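Local atomic coordinates of fiber protein (Human adenovirus 16, PDB entry 3CNC), a protein that forms the trimeric knob at the tip of the adenovirus fiber, which probably attaches the virus to the host-cell receptor CD46. Residues Tyr67-Gly72 against Thr205-Pro210; Val86-Leu92 against Met187-Leu193; Glu26-Leu30 against Ala127-Met131. All coordinates share one frame; numbering follows the deposited sequence.

Contact 1 (Tyr67-Gly72 against Thr205-Pro210)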
# COMPACT_ATOMS: atom_id res chain seq x y z
N TYR A 67 1.00 -9.41 0.06
CA TYR A 67 2.10 -9.22 1.01
C TYR A 67 3.19 -10.23 0.66
O TYR A 67 2.94 -11.42 0.55
CB TYR A 67 1.60 -9.49 2.44
CG TYR A 67 2.67 -9.45 3.51
CD1 TYR A 67 2.88 -8.30 4.26
CD2 TYR A 67 3.43 -10.59 3.81
CE1 TYR A 67 3.82 -8.28 5.30
CE2 TYR A 67 4.39 -10.58 4.85
CZ TYR A 67 4.57 -9.42 5.59
OH TYR A 67 5.45 -9.41 6.63
N ILE A 68 4.42 -9.76 0.48
CA ILE A 68 5.49 -10.68 0.12
C ILE A 68 6.82 -10.32 0.74
O ILE A 68 7.21 -9.15 0.81
CB ILE A 68 5.69 -10.77 -1.42
CG1 ILE A 68 6.68 -11.89 -1.76
CG2 ILE A 68 6.18 -9.42 -1.98
CD1 ILE A 68 6.65 -12.31 -3.23
N THR A 69 7.52 -11.36 1.18
CA THR A 69 8.83 -11.23 1.79
C THR A 69 9.70 -12.48 1.56
O THR A 69 9.20 -13.60 1.46
CB THR A 69 8.67 -10.98 3.31
OG1 THR A 69 9.82 -10.28 3.79
CG2 THR A 69 8.54 -12.29 4.06
N LEU A 70 11.01 -12.25 1.46
CA LEU A 70 11.98 -13.32 1.25
C LEU A 70 13.00 -13.46 2.39
O LEU A 70 13.50 -12.46 2.91
CB LEU A 70 12.77 -13.05 -0.03
CG LEU A 70 12.57 -13.88 -1.28
CD1 LEU A 70 13.70 -13.52 -2.23
CD2 LEU A 70 12.60 -15.39 -0.99
N MET A 71 13.31 -14.70 2.77
CA MET A 71 14.33 -14.92 3.79
C MET A 71 15.28 -16.03 3.33
O MET A 71 14.86 -17.16 3.10
CB MET A 71 13.71 -15.32 5.13
CG MET A 71 14.77 -15.34 6.24
SD MET A 71 14.26 -16.11 7.78
CE MET A 71 13.93 -14.68 8.77
N GLY A 72 16.56 -15.69 3.18
CA GLY A 72 17.55 -16.66 2.73
C GLY A 72 17.67 -17.90 3.61
O GLY A 72 17.47 -17.84 4.82
N THR A 205 22.10 -13.70 6.69
CA THR A 205 20.76 -14.06 6.21
C THR A 205 20.10 -12.97 5.38
O THR A 205 19.91 -11.84 5.84
CB THR A 205 19.83 -14.42 7.36
OG1 THR A 205 20.31 -15.59 8.02
CG2 THR A 205 18.42 -14.69 6.83
N LEU A 206 19.74 -13.32 4.15
CA LEU A 206 19.10 -12.38 3.22
C LEU A 206 17.63 -12.17 3.60
O LEU A 206 16.83 -13.11 3.58
CB LEU A 206 19.23 -12.92 1.79
CG LEU A 206 18.38 -12.30 0.68
CD1 LEU A 206 18.63 -10.82 0.59
CD2 LEU A 206 18.71 -12.97 -0.64
N ILE A 207 17.30 -10.94 3.95
CA ILE A 207 15.95 -10.58 4.35
C ILE A 207 15.45 -9.37 3.57
O ILE A 207 16.05 -8.29 3.65
CB ILE A 207 15.88 -10.23 5.86
CG1 ILE A 207 16.34 -11.43 6.70
CG2 ILE A 207 14.44 -9.82 6.25
CD1 ILE A 207 16.42 -11.13 8.20
N THR A 208 14.38 -9.54 2.79
CA THR A 208 13.80 -8.41 2.06
C THR A 208 12.65 -7.96 2.95
O THR A 208 11.88 -8.80 3.43
CB THR A 208 13.25 -8.81 0.65
OG1 THR A 208 12.21 -9.78 0.79
CG2 THR A 208 14.37 -9.39 -0.23
N SER A 209 12.55 -6.67 3.22
CA SER A 209 11.46 -6.21 4.06
C SER A 209 10.15 -6.31 3.28
O SER A 209 10.14 -6.35 2.04
CB SER A 209 11.71 -4.78 4.56
OG SER A 209 11.74 -3.84 3.51
N PRO A 210 9.02 -6.37 4.00
CA PRO A 210 7.67 -6.47 3.45
C PRO A 210 7.35 -5.57 2.26
O PRO A 210 7.51 -4.36 2.32
CB PRO A 210 6.79 -6.14 4.66
CG PRO A 210 7.55 -6.78 5.78
CD PRO A 210 8.98 -6.35 5.47

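Contact 2 (Val86-Leu92 against Met187-Leu193)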
# COMPACT_ATOMS: atom_id res chain seq x y z
N VAL A 86 22.75 -7.00 -7.69
CA VAL A 86 22.09 -8.29 -7.67
C VAL A 86 20.62 -8.19 -8.06
O VAL A 86 19.96 -7.17 -7.85
CB VAL A 86 22.16 -8.93 -6.26
CG1 VAL A 86 21.67 -10.37 -6.32
CG2 VAL A 86 23.57 -8.87 -5.72
N THR A 87 20.11 -9.26 -8.65
CA THR A 87 18.71 -9.30 -9.05
C THR A 87 18.19 -10.66 -8.68
O THR A 87 18.70 -11.68 -9.15
CB THR A 87 18.51 -9.07 -10.57
OG1 THR A 87 18.90 -7.73 -10.91
CG2 THR A 87 17.05 -9.27 -10.94
N ILE A 88 17.18 -10.68 -7.82
CA ILE A 88 16.55 -11.92 -7.38
C ILE A 88 15.19 -12.07 -8.06
O ILE A 88 14.43 -11.11 -8.17
CB ILE A 88 16.36 -11.90 -5.86
CG1 ILE A 88 17.73 -11.69 -5.20
CG2 ILE A 88 15.68 -13.18 -5.39
CD1 ILE A 88 17.64 -11.37 -3.74
N ASP A 89 14.90 -13.28 -8.51
CA ASP A 89 13.64 -13.55 -9.19
C ASP A 89 12.90 -14.68 -8.55
O ASP A 89 13.49 -15.68 -8.15
CB ASP A 89 13.87 -13.92 -10.65
CG ASP A 89 14.20 -12.73 -11.52
OD1 ASP A 89 13.34 -11.83 -11.64
OD2 ASP A 89 15.30 -12.70 -12.09
N VAL A 90 11.58 -14.52 -8.47
CA VAL A 90 10.72 -15.55 -7.95
C VAL A 90 9.60 -15.55 -8.97
O VAL A 90 8.87 -14.57 -9.10
CB VAL A 90 10.17 -15.21 -6.55
CG1 VAL A 90 9.10 -16.20 -6.16
CG2 VAL A 90 11.31 -15.23 -5.54
N ASN A 91 9.48 -16.64 -9.72
CA ASN A 91 8.44 -16.72 -10.73
C ASN A 91 7.36 -17.68 -10.26
O ASN A 91 7.66 -18.72 -9.69
CB ASN A 91 9.05 -17.20 -12.06
CG ASN A 91 10.33 -16.45 -12.41
OD1 ASN A 91 10.37 -15.22 -12.42
ND2 ASN A 91 11.38 -17.21 -12.71
N LEU A 92 6.11 -17.31 -10.51
CA LEU A 92 4.97 -18.14 -10.11
C LEU A 92 4.05 -18.41 -11.30
O LEU A 92 3.60 -17.47 -11.98
CB LEU A 92 4.19 -17.43 -9.00
CG LEU A 92 4.56 -17.64 -7.53
CD1 LEU A 92 6.05 -17.65 -7.33
CD2 LEU A 92 3.90 -16.55 -6.69
N MET A 187 2.67 -14.75 -12.16
CA MET A 187 2.95 -13.69 -11.20
C MET A 187 4.44 -13.73 -10.88
O MET A 187 4.90 -14.64 -10.19
CB MET A 187 2.12 -13.89 -9.93
CG MET A 187 2.22 -12.76 -8.93
SD MET A 187 0.91 -12.87 -7.68
CE MET A 187 1.70 -13.72 -6.42
N ASN A 188 5.20 -12.77 -11.39
CA ASN A 188 6.64 -12.76 -11.15
C ASN A 188 7.11 -11.58 -10.32
O ASN A 188 6.62 -10.46 -10.49
CB ASN A 188 7.42 -12.77 -12.47
CG ASN A 188 7.10 -13.99 -13.30
OD1 ASN A 188 6.59 -14.98 -12.79
ND2 ASN A 188 7.42 -13.92 -14.59
N PHE A 189 8.05 -11.84 -9.43
CA PHE A 189 8.61 -10.80 -8.60
C PHE A 189 10.11 -10.81 -8.78
O PHE A 189 10.72 -11.87 -8.95
CB PHE A 189 8.32 -11.05 -7.12
CG PHE A 189 6.87 -11.21 -6.79
CD1 PHE A 189 6.24 -12.43 -6.97
CD2 PHE A 189 6.15 -10.14 -6.28
CE1 PHE A 189 4.89 -12.59 -6.64
CE2 PHE A 189 4.80 -10.28 -5.95
CZ PHE A 189 4.17 -11.50 -6.12
N SER A 190 10.70 -9.62 -8.77
CA SER A 190 12.14 -9.49 -8.87
C SER A 190 12.55 -8.30 -8.00
O SER A 190 11.89 -7.26 -8.01
CB SER A 190 12.61 -9.29 -10.32
OG SER A 190 12.25 -8.02 -10.84
N TRP A 191 13.62 -8.49 -7.23
CA TRP A 191 14.16 -7.46 -6.35
C TRP A 191 15.50 -7.06 -6.95
O TRP A 191 16.28 -7.92 -7.33
CB TRP A 191 14.41 -8.01 -4.95
CG TRP A 191 13.19 -8.37 -4.19
CD1 TRP A 191 12.64 -7.67 -3.16
CD2 TRP A 191 12.40 -9.56 -4.34
NE1 TRP A 191 11.56 -8.35 -2.64
CE2 TRP A 191 11.39 -9.51 -3.35
CE3 TRP A 191 12.45 -10.65 -5.21
CZ2 TRP A 191 10.44 -10.53 -3.20
CZ3 TRP A 191 11.50 -11.67 -5.06
CH2 TRP A 191 10.50 -11.60 -4.06
N SER A 192 15.77 -5.77 -7.02
CA SER A 192 17.02 -5.33 -7.60
C SER A 192 17.88 -4.48 -6.68
O SER A 192 17.45 -3.44 -6.18
CB SER A 192 16.74 -4.56 -8.89
OG SER A 192 17.94 -4.09 -9.46
N LEU A 193 19.10 -4.95 -6.46
CA LEU A 193 20.07 -4.25 -5.62
C LEU A 193 21.11 -3.65 -6.55
O LEU A 193 21.81 -4.37 -7.24
CB LEU A 193 20.76 -5.21 -4.66
CG LEU A 193 21.94 -4.63 -3.87
CD1 LEU A 193 21.44 -3.53 -2.94
CD2 LEU A 193 22.64 -5.74 -3.06

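Contact 3 (Glu26-Leu30 against Ala127-Met131)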
# COMPACT_ATOMS: atom_id res chain seq x y z
N GLU A 26 -9.91 -19.81 6.93
CA GLU A 26 -10.37 -18.59 6.27
C GLU A 26 -10.01 -18.65 4.78
O GLU A 26 -8.87 -18.38 4.40
CB GLU A 26 -9.73 -17.38 6.93
CG GLU A 26 -10.26 -17.10 8.32
CD GLU A 26 -9.57 -15.92 8.98
OE1 GLU A 26 -9.29 -14.93 8.28
OE2 GLU A 26 -9.32 -16.00 10.21
N ASN A 27 -10.99 -18.99 3.95
CA ASN A 27 -10.78 -19.11 2.51
C ASN A 27 -10.68 -17.80 1.71
O ASN A 27 -10.66 -17.83 0.48
CB ASN A 27 -11.87 -19.99 1.90
CG ASN A 27 -13.25 -19.38 2.02
OD1 ASN A 27 -14.22 -19.89 1.47
ND2 ASN A 27 -13.35 -18.27 2.76
N ASN A 28 -10.63 -16.65 2.38
CA ASN A 28 -10.49 -15.38 1.67
C ASN A 28 -9.01 -15.01 1.63
O ASN A 28 -8.63 -13.92 1.20
CB ASN A 28 -11.29 -14.29 2.37
CG ASN A 28 -10.75 -13.97 3.75
OD1 ASN A 28 -10.33 -14.87 4.48
ND2 ASN A 28 -10.77 -12.70 4.12
N THR A 29 -8.18 -15.94 2.08
CA THR A 29 -6.74 -15.73 2.12
C THR A 29 -6.02 -16.91 1.51
O THR A 29 -6.26 -18.06 1.89
CB THR A 29 -6.24 -15.56 3.57
OG1 THR A 29 -6.86 -14.42 4.16
CG2 THR A 29 -4.74 -15.38 3.60
N LEU A 30 -5.14 -16.63 0.56
CA LEU A 30 -4.34 -17.67 -0.09
C LEU A 30 -2.90 -17.32 0.28
O LEU A 30 -2.42 -16.23 -0.06
CB LEU A 30 -4.54 -17.64 -1.61
CG LEU A 30 -3.86 -18.77 -2.39
CD1 LEU A 30 -4.44 -20.12 -1.95
CD2 LEU A 30 -4.06 -18.57 -3.88
N ALA A 127 -8.71 -21.75 -6.80
CA ALA A 127 -8.25 -20.56 -6.13
C ALA A 127 -8.19 -19.53 -7.26
O ALA A 127 -7.42 -18.57 -7.22
CB ALA A 127 -6.85 -20.81 -5.55
N LYS A 128 -9.01 -19.77 -8.29
CA LYS A 128 -9.06 -18.92 -9.47
C LYS A 128 -9.33 -17.47 -9.10
O LYS A 128 -8.76 -16.55 -9.69
CB LYS A 128 -10.15 -19.41 -10.43
CG LYS A 128 -10.13 -18.73 -11.79
CD LYS A 128 -11.36 -19.11 -12.58
CE LYS A 128 -11.57 -18.17 -13.76
NZ LYS A 128 -13.02 -17.98 -14.05
N GLY A 129 -10.19 -17.28 -8.11
CA GLY A 129 -10.51 -15.95 -7.66
C GLY A 129 -9.35 -15.15 -7.10
O GLY A 129 -9.50 -13.95 -6.83
N PHE A 130 -8.20 -15.79 -6.90
CA PHE A 130 -7.02 -15.10 -6.36
C PHE A 130 -6.04 -14.69 -7.44
O PHE A 130 -5.07 -13.98 -7.17
CB PHE A 130 -6.28 -16.00 -5.36
CG PHE A 130 -7.02 -16.24 -4.08
CD1 PHE A 130 -7.84 -17.35 -3.92
CD2 PHE A 130 -6.89 -15.34 -3.02
CE1 PHE A 130 -8.54 -17.56 -2.71
CE2 PHE A 130 -7.58 -15.53 -1.82
CZ PHE A 130 -8.40 -16.65 -1.66
N MET A 131 -6.27 -15.16 -8.66
CA MET A 131 -5.38 -14.88 -9.78
C MET A 131 -5.48 -13.47 -10.35
O MET A 131 -6.50 -12.80 -10.22
CB MET A 131 -5.64 -15.87 -10.92
CG MET A 131 -5.45 -17.31 -10.53
SD MET A 131 -3.75 -17.63 -10.05
CE MET A 131 -3.90 -17.53 -8.25

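Contact 1 (Tyr67-Gly72 against Thr205-Pro210)
Thr-208 and Leu-70 meet where the chain leading into strand 211-216 draws up against strand 63-72, an antiparallel pairing at the margin of one sheet of the fiber-knob beta-sandwich. Thr-208 turns its hydroxyl back over its own main chain, chi1 61°, and with it replaces a backbone carbonyl: Thr-208 OG1 accepts a hydrogen bond from Leu-70 N at 2.8 Å, and Thr-208 CG2 lies 4.0 Å from Leu-70 CB. The exchange is completed by Thr-208 N, which in turn donates to Leu-70 O, so two bonds tie this pair. Further along, Met-71 and Ile-207 form a single bridge. The Met-71 side chain slants across Thr-205, Met-71 CG to Thr-205 CG2 at 3.8 Å, and Gly-72 N donates to Leu-206 O.

At the other end the side chains of Tyr-67 and Pro-210 run alongside each other in the same direction. With CG anti to the backbone nitrogen, chi1 175°, the tyrosine brings CE1 to 3.7 Å from Pro-210 CB. Its hydroxyl is hydrogen-bonded to Tyr-137 of the second subunit, and Tyr-151 of that subunit packs on Pro-210, which brings this end of the contact into the trimer interface. The phenolic oxygen also borders the pyrrolidine ring, with Tyr-67 OH 3.5 Å from Pro-210 CG.

Contact 2 (Val86-Leu92 against Met187-Leu193)
Val-86 to Leu-92 pairs with Met-187 to Leu-193 in strict antiparallel register, with strand axes 4.6 Å apart at their closest. Backbone hydrogen bonds join Val-86 with Leu-193, Ile-88 with Trp-191, Val-90 with Phe-189 and Leu-92 with Met-187. At the last pair Leu-92 N reaches Met-187 O only weakly, at an N-H...O angle of 128°, and also donates to the side-chain OD1 of Asn-188 at 3.3 Å, so one N-H is shared between two acceptors.

Apolar packing occupies the face carrying Ile-88, Val-90, Phe-189 and Trp-191. Val-90 sets CG2 against the edge of the indole, 3.6 Å from Trp-191 CZ3, and Ile-88 CG2 approaches the neighbouring Trp-191 CE3 at 4.1 Å. Leu-92 and Met-187 lie side by side: the thioether bends at chi3, 95°, and Met-187 CE meets Leu-92 CD2 at 3.6 Å.

Polar groups take the other face, where the amides of Asn-91 and Asn-188 cross with their planes 64° apart.

Leu-55, Ile-68 and Leu-70 of the opposing sheet pack onto the apolar face, while the polar face turns away from that sheet, as in the beta-sandwich of the fiber knob.

Contact 3 (Glu26-Leu30 against Ala127-Met131)
Leu-30 lies over one face of the Phe-130 ring, its CB 3.6 Å from the ring centroid and 12° off the normal, a CH-pi contact almost above the centre. Beyond CB, the leucine runs on toward the root of the phenylalanine: CG stands anti to the backbone nitrogen, chi1 -174°, and with chi2 at 62° Leu-30 CD2 comes to 3.7 Å from Phe-130 CB and 3.9 Å from Ala-127 CB.

The ring's edge is turned to the main chain of the corner at Asn-27 and Asn-28. Asn-27 O lies in the ring plane, 3.3 Å from Phe-130 CZ, and Asn-28 O is 3.6 Å from Phe-130 CE2. The aromatic C-H edge thus faces carbonyl oxygens, an arrangement that is probably favourable electrostatically.

Each partner is set by its own backbone. A type I turn from Glu-26 to Thr-29 presents the two carbonyls, and the 3-10 segment 128-130, with Phe-130 N bonded to Ala-127 O at 2.9 Å, directs the ring at them. Tyr-215 holds Phe-130 O by a hydrogen bond from its hydroxyl.

Farther out, Phe-113 and Lys-59 pack on the Phe-130 side chain, and Leu-111 and Ile-124 on Leu-30. Thr-29 OG1 is hydrogen-bonded to Gly-62 N of the second subunit, and strand 29-31 runs between strands 112-115 and 51-60.

Overall arrangement
Contacts 1 and 2 touch, their centres about 12 Å apart, and build the middle of the sandwich from opposing sheets: Leu-70 and Leu-206 meet Ile-88, and Ile-68 lies on Phe-189. Contact 2 is nested in the chain loop closed by contact 1. Contact 3 stands apart, its centre about 22 Å from that of contact 1 and about 23 Å from that of contact 2, yet shares with contact 1 the sheet containing strands 29-31 and 63-72. Contact 2 has regular strand bonding and one partly exposed polar face; contact 1, largely buried, substitutes a threonine hydroxyl into its pairing; contact 3, also buried, relies on ring packing. Contacts 1 and 3 both adjoin the second subunit, whereas contact 2 meets no other chain.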